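Protein CLPV1 (Pseudomonas aeruginosa, PDB 4UQW) probably acts as the AAA+ ATPase of a type VI secretion system that disassembles the contracted TssB-TssC sheath, here represented by its N domain. Local coordinates at residues A[93-104]-A[118-129]. Residues are numbered along the deposited sequence; the frame is centred on the assembly and turned at random.
Sequences HVEEAVERGWVY and YLVIGILKTPSL
Ile121 lays its CG2 over one face of the Tyr104 ring, a CH-pi contact 4.2 Å from the centroid, while Arg100 O lies in the ring plane at its edge. Lys125 crosses the phenol end of Tyr104 at about a right angle, its bent chain bringing CE to 3.3 Å from Tyr104 OH. The Arg100 guanidinium has Val103 CB towards the rim of one face and, in plane at its edge, Glu99 OE2 in a long salt bridge. Gly101 and Gly122, lacking side chains, let the helices come close: Arg100 CB rests 3.6 Å from the bare Gly122 CA, and Gly101 CA makes a CH...O contact of 3.5 Å with Tyr118 O. Thr126 OG1, anti to its own carbonyl carbon (chi1 -54°), turns back to donate to Gly122 O and meets Arg100 CG at 3.4 Å. Leu129 enters as a knob among His93, Glu96, Ala97 and Arg100, its CD2 3.5 Å from His93 CD2. One water links Glu96 OE1 to Ser128 OG. Trp43 of helix 40-49 packs on Leu119 and Val98. The axes of helices 93-104 and 118-124 cross at 104°, 7.4 Å apart at closest approach, a glycine-mediated helix crossing in the mainly helical Clp N domain.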
loop_
_atom_site.group_PDB
_atom_site.type_symbol
_atom_site.label_atom_id
_atom_site.label_comp_id
_atom_site.label_asym_id
_atom_site.label_seq_id
_atom_site.Cartn_x
_atom_site.Cartn_y
_atom_site.Cartn_z
ATOM N N HIS A 93 -0.327 7.499 -7.517
ATOM C CA HIS A 93 -0.118 7.315 -6.084
ATOM C C HIS A 93 0.522 5.995 -5.732
ATOM O O HIS A 93 1.191 5.889 -4.689
ATOM C CB HIS A 93 -1.469 7.453 -5.329
ATOM C CG HIS A 93 -1.911 8.881 -5.178
ATOM N ND1 HIS A 93 -3.209 9.215 -4.853
ATOM C CD2 HIS A 93 -1.232 10.051 -5.294
ATOM C CE1 HIS A 93 -3.302 10.525 -4.740
ATOM N NE2 HIS A 93 -2.116 11.062 -4.982
ATOM N N VAL A 94 0.336 4.948 -6.554
ATOM C CA VAL A 94 0.965 3.682 -6.249
ATOM C C VAL A 94 2.496 3.838 -6.489
ATOM O O VAL A 94 3.307 3.421 -5.625
ATOM C CB VAL A 94 0.362 2.568 -7.143
ATOM C CG1 VAL A 94 1.250 1.329 -7.152
ATOM C CG2 VAL A 94 -1.020 2.248 -6.602
ATOM N N GLU A 95 2.891 4.493 -7.588
ATOM C CA GLU A 95 4.333 4.762 -7.846
ATOM C C GLU A 95 4.899 5.584 -6.683
ATOM O O GLU A 95 5.986 5.297 -6.178
ATOM C CB GLU A 95 4.607 5.548 -9.148
ATOM C CG GLU A 95 4.136 4.797 -10.394
ATOM C CD GLU A 95 4.411 5.630 -11.640
ATOM O OE1 GLU A 95 4.659 6.866 -11.544
ATOM O OE2 GLU A 95 4.399 5.083 -12.739
ATOM N N GLU A 96 4.173 6.635 -6.303
ATOM C CA GLU A 96 4.713 7.513 -5.269
ATOM C C GLU A 96 4.849 6.794 -3.943
ATOM O O GLU A 96 5.826 7.000 -3.183
ATOM C CB GLU A 96 3.771 8.712 -5.099
ATOM C CG GLU A 96 4.488 9.865 -4.412
ATOM C CD GLU A 96 3.657 11.130 -4.300
ATOM O OE1 GLU A 96 2.579 11.290 -5.002
ATOM O OE2 GLU A 96 4.108 11.947 -3.452
ATOM N N ALA A 97 3.891 5.951 -3.599
ATOM C CA ALA A 97 4.014 5.217 -2.348
ATOM C C ALA A 97 5.243 4.294 -2.361
ATOM O O ALA A 97 5.861 4.141 -1.304
ATOM C CB ALA A 97 2.695 4.371 -2.058
ATOM N N VAL A 98 5.548 3.657 -3.497
ATOM C CA VAL A 98 6.735 2.804 -3.504
ATOM C C VAL A 98 7.965 3.681 -3.289
ATOM O O VAL A 98 8.849 3.279 -2.505
ATOM C CB VAL A 98 6.858 2.026 -4.831
ATOM C CG1 VAL A 98 8.146 1.145 -4.812
ATOM C CG2 VAL A 98 5.641 1.089 -5.010
ATOM N N GLU A 99 8.051 4.847 -3.953
ATOM C CA GLU A 99 9.234 5.718 -3.717
ATOM C C GLU A 99 9.362 6.082 -2.222
ATOM O O GLU A 99 10.477 6.019 -1.667
ATOM C CB GLU A 99 9.140 6.979 -4.594
ATOM C CG GLU A 99 10.372 7.841 -4.403
ATOM C CD GLU A 99 10.352 9.109 -5.227
ATOM O OE1 GLU A 99 10.174 9.038 -6.461
ATOM O OE2 GLU A 99 10.512 10.125 -4.595
ATOM N N ARG A 100 8.273 6.535 -1.605
ATOM C CA ARG A 100 8.374 6.907 -0.199
ATOM C C ARG A 100 8.662 5.713 0.684
ATOM O O ARG A 100 9.410 5.848 1.675
ATOM C CB ARG A 100 7.079 7.584 0.270
ATOM C CG ARG A 100 6.664 8.760 -0.623
ATOM C CD ARG A 100 7.785 9.806 -0.851
ATOM N NE ARG A 100 8.341 10.352 0.353
ATOM C CZ ARG A 100 9.588 10.870 0.342
ATOM N NH1 ARG A 100 10.258 10.917 -0.814
ATOM N NH2 ARG A 100 10.122 11.353 1.433
ATOM N N GLY A 101 8.126 4.520 0.360
ATOM C CA GLY A 101 8.483 3.335 1.141
ATOM C C GLY A 101 9.954 2.995 1.008
ATOM O O GLY A 101 10.543 2.524 1.990
ATOM N N TRP A 102 10.503 3.173 -0.196
ATOM C CA TRP A 102 11.956 2.983 -0.381
ATOM C C TRP A 102 12.749 3.998 0.436
ATOM O O TRP A 102 13.772 3.611 1.063
ATOM C CB TRP A 102 12.315 3.101 -1.863
ATOM C CG TRP A 102 13.820 3.114 -2.129
ATOM C CD1 TRP A 102 14.516 4.132 -2.720
ATOM C CD2 TRP A 102 14.798 2.097 -1.799
ATOM N NE1 TRP A 102 15.873 3.822 -2.809
ATOM C CE2 TRP A 102 16.052 2.586 -2.239
ATOM C CE3 TRP A 102 14.722 0.843 -1.181
ATOM C CZ2 TRP A 102 17.241 1.868 -2.107
ATOM C CZ3 TRP A 102 15.926 0.116 -1.024
ATOM C CH2 TRP A 102 17.136 0.630 -1.505
ATOM N N VAL A 103 12.376 5.280 0.408
ATOM C CA VAL A 103 13.099 6.250 1.232
ATOM C C VAL A 103 13.140 5.889 2.693
ATOM O O VAL A 103 14.223 5.896 3.318
ATOM C CB VAL A 103 12.460 7.647 1.056
ATOM C CG1 VAL A 103 12.938 8.636 2.154
ATOM C CG2 VAL A 103 12.776 8.178 -0.365
ATOM N N TYR A 104 11.981 5.527 3.280
ATOM C CA TYR A 104 12.011 5.199 4.698
ATOM C C TYR A 104 12.633 3.841 4.952
ATOM O O TYR A 104 13.422 3.701 5.880
ATOM C CB TYR A 104 10.575 5.310 5.298
ATOM C CG TYR A 104 10.265 6.764 5.512
ATOM C CD1 TYR A 104 10.676 7.397 6.700
ATOM C CD2 TYR A 104 9.677 7.535 4.511
ATOM C CE1 TYR A 104 10.453 8.753 6.881
ATOM C CE2 TYR A 104 9.473 8.907 4.666
ATOM C CZ TYR A 104 9.882 9.502 5.853
ATOM O OH TYR A 104 9.697 10.854 6.061
ATOM N N TYR A 118 6.658 -0.378 5.545
ATOM C CA TYR A 118 7.359 0.837 5.089
ATOM C C TYR A 118 6.502 1.620 4.100
ATOM O O TYR A 118 6.615 2.851 4.041
ATOM C CB TYR A 118 8.693 0.488 4.408
ATOM C CG TYR A 118 9.657 -0.276 5.279
ATOM C CD1 TYR A 118 9.540 -0.320 6.644
ATOM C CD2 TYR A 118 10.697 -0.975 4.673
ATOM C CE1 TYR A 118 10.466 -1.026 7.438
ATOM C CE2 TYR A 118 11.636 -1.690 5.439
ATOM C CZ TYR A 118 11.491 -1.727 6.801
ATOM O OH TYR A 118 12.359 -2.485 7.573
ATOM N N LEU A 119 5.668 0.938 3.304
ATOM C CA LEU A 119 4.717 1.660 2.468
ATOM C C LEU A 119 3.758 2.487 3.325
ATOM O O LEU A 119 3.485 3.644 3.008
ATOM C CB LEU A 119 3.855 0.732 1.598
ATOM C CG LEU A 119 4.622 -0.165 0.646
ATOM C CD1 LEU A 119 3.647 -1.221 0.070
ATOM C CD2 LEU A 119 5.190 0.657 -0.532
ATOM N N VAL A 120 3.290 1.922 4.436
ATOM C CA VAL A 120 2.401 2.694 5.303
ATOM C C VAL A 120 3.115 3.923 5.865
ATOM O O VAL A 120 2.547 5.017 5.843
ATOM C CB VAL A 120 1.896 1.784 6.449
ATOM C CG1 VAL A 120 1.066 2.590 7.459
ATOM C CG2 VAL A 120 0.991 0.700 5.854
ATOM N N ILE A 121 4.361 3.784 6.353
ATOM C CA ILE A 121 5.071 4.918 6.893
ATOM C C ILE A 121 5.284 5.964 5.809
ATOM O O ILE A 121 5.046 7.165 6.044
ATOM C CB ILE A 121 6.433 4.482 7.464
ATOM C CG1 ILE A 121 6.185 3.690 8.758
ATOM C CG2 ILE A 121 7.347 5.703 7.731
ATOM C CD1 ILE A 121 7.442 2.903 9.217
ATOM N N GLY A 122 5.701 5.551 4.616
ATOM C CA GLY A 122 5.973 6.534 3.569
ATOM C C GLY A 122 4.691 7.306 3.195
ATOM O O GLY A 122 4.715 8.526 2.930
ATOM N N ILE A 123 3.571 6.585 3.121
ATOM C CA ILE A 123 2.287 7.251 2.875
ATOM C C ILE A 123 1.927 8.254 3.972
ATOM O O ILE A 123 1.510 9.371 3.695
ATOM C CB ILE A 123 1.187 6.142 2.699
ATOM C CG1 ILE A 123 1.345 5.432 1.345
ATOM C CG2 ILE A 123 -0.260 6.729 2.830
ATOM C CD1 ILE A 123 0.533 4.082 1.230
ATOM N N LEU A 124 2.074 7.846 5.228
ATOM C CA LEU A 124 1.693 8.754 6.310
ATOM C C LEU A 124 2.544 10.001 6.361
ATOM O O LEU A 124 2.084 11.065 6.811
ATOM C CB LEU A 124 1.756 8.046 7.687
ATOM C CG LEU A 124 0.736 6.911 7.862
ATOM C CD1 LEU A 124 1.036 6.101 9.137
ATOM C CD2 LEU A 124 -0.701 7.465 7.836
ATOM N N LYS A 125 3.782 9.898 5.895
ATOM C CA LYS A 125 4.688 11.043 5.887
ATOM C C LYS A 125 4.568 11.963 4.699
ATOM O O LYS A 125 5.286 12.962 4.635
ATOM C CB LYS A 125 6.115 10.547 5.974
ATOM C CG LYS A 125 6.470 9.883 7.279
ATOM C CD LYS A 125 6.473 10.859 8.462
ATOM C CE LYS A 125 7.653 11.858 8.404
ATOM N NZ LYS A 125 7.623 12.728 9.650
ATOM N N THR A 126 3.662 11.674 3.775
ATOM C CA THR A 126 3.500 12.490 2.569
ATOM C C THR A 126 2.057 13.002 2.578
ATOM O O THR A 126 1.191 12.188 2.402
ATOM C CB THR A 126 3.744 11.645 1.328
ATOM O OG1 THR A 126 5.037 10.994 1.435
ATOM C CG2 THR A 126 3.659 12.504 0.025
ATOM N N PRO A 127 1.823 14.301 2.739
ATOM C CA PRO A 127 0.429 14.720 2.957
ATOM C C PRO A 127 -0.577 14.310 1.882
ATOM O O PRO A 127 -1.707 13.898 2.225
ATOM C CB PRO A 127 0.561 16.231 3.024
ATOM C CG PRO A 127 1.928 16.406 3.681
ATOM C CD PRO A 127 2.803 15.341 3.082
ATOM N N SER A 128 -0.188 14.383 0.615
ATOM C CA SER A 128 -1.140 13.976 -0.448
ATOM C C SER A 128 -1.485 12.488 -0.393
ATOM O O SER A 128 -2.657 12.086 -0.655
ATOM C CB SER A 128 -0.571 14.316 -1.814
ATOM O OG SER A 128 0.659 13.640 -1.986
ATOM N N LEU A 129 -0.520 11.632 -0.037
ATOM C CA LEU A 129 -0.784 10.193 0.074
ATOM C C LEU A 129 -1.574 9.896 1.324
ATOM O O LEU A 129 -2.491 9.079 1.274
ATOM C CB LEU A 129 0.552 9.382 0.092
ATOM C CG LEU A 129 1.373 9.604 -1.166
ATOM C CD1 LEU A 129 2.639 8.762 -1.013
ATOM C CD2 LEU A 129 0.623 9.173 -2.453
HETATM O O HOH W 1 1.250 13.437 -4.659
#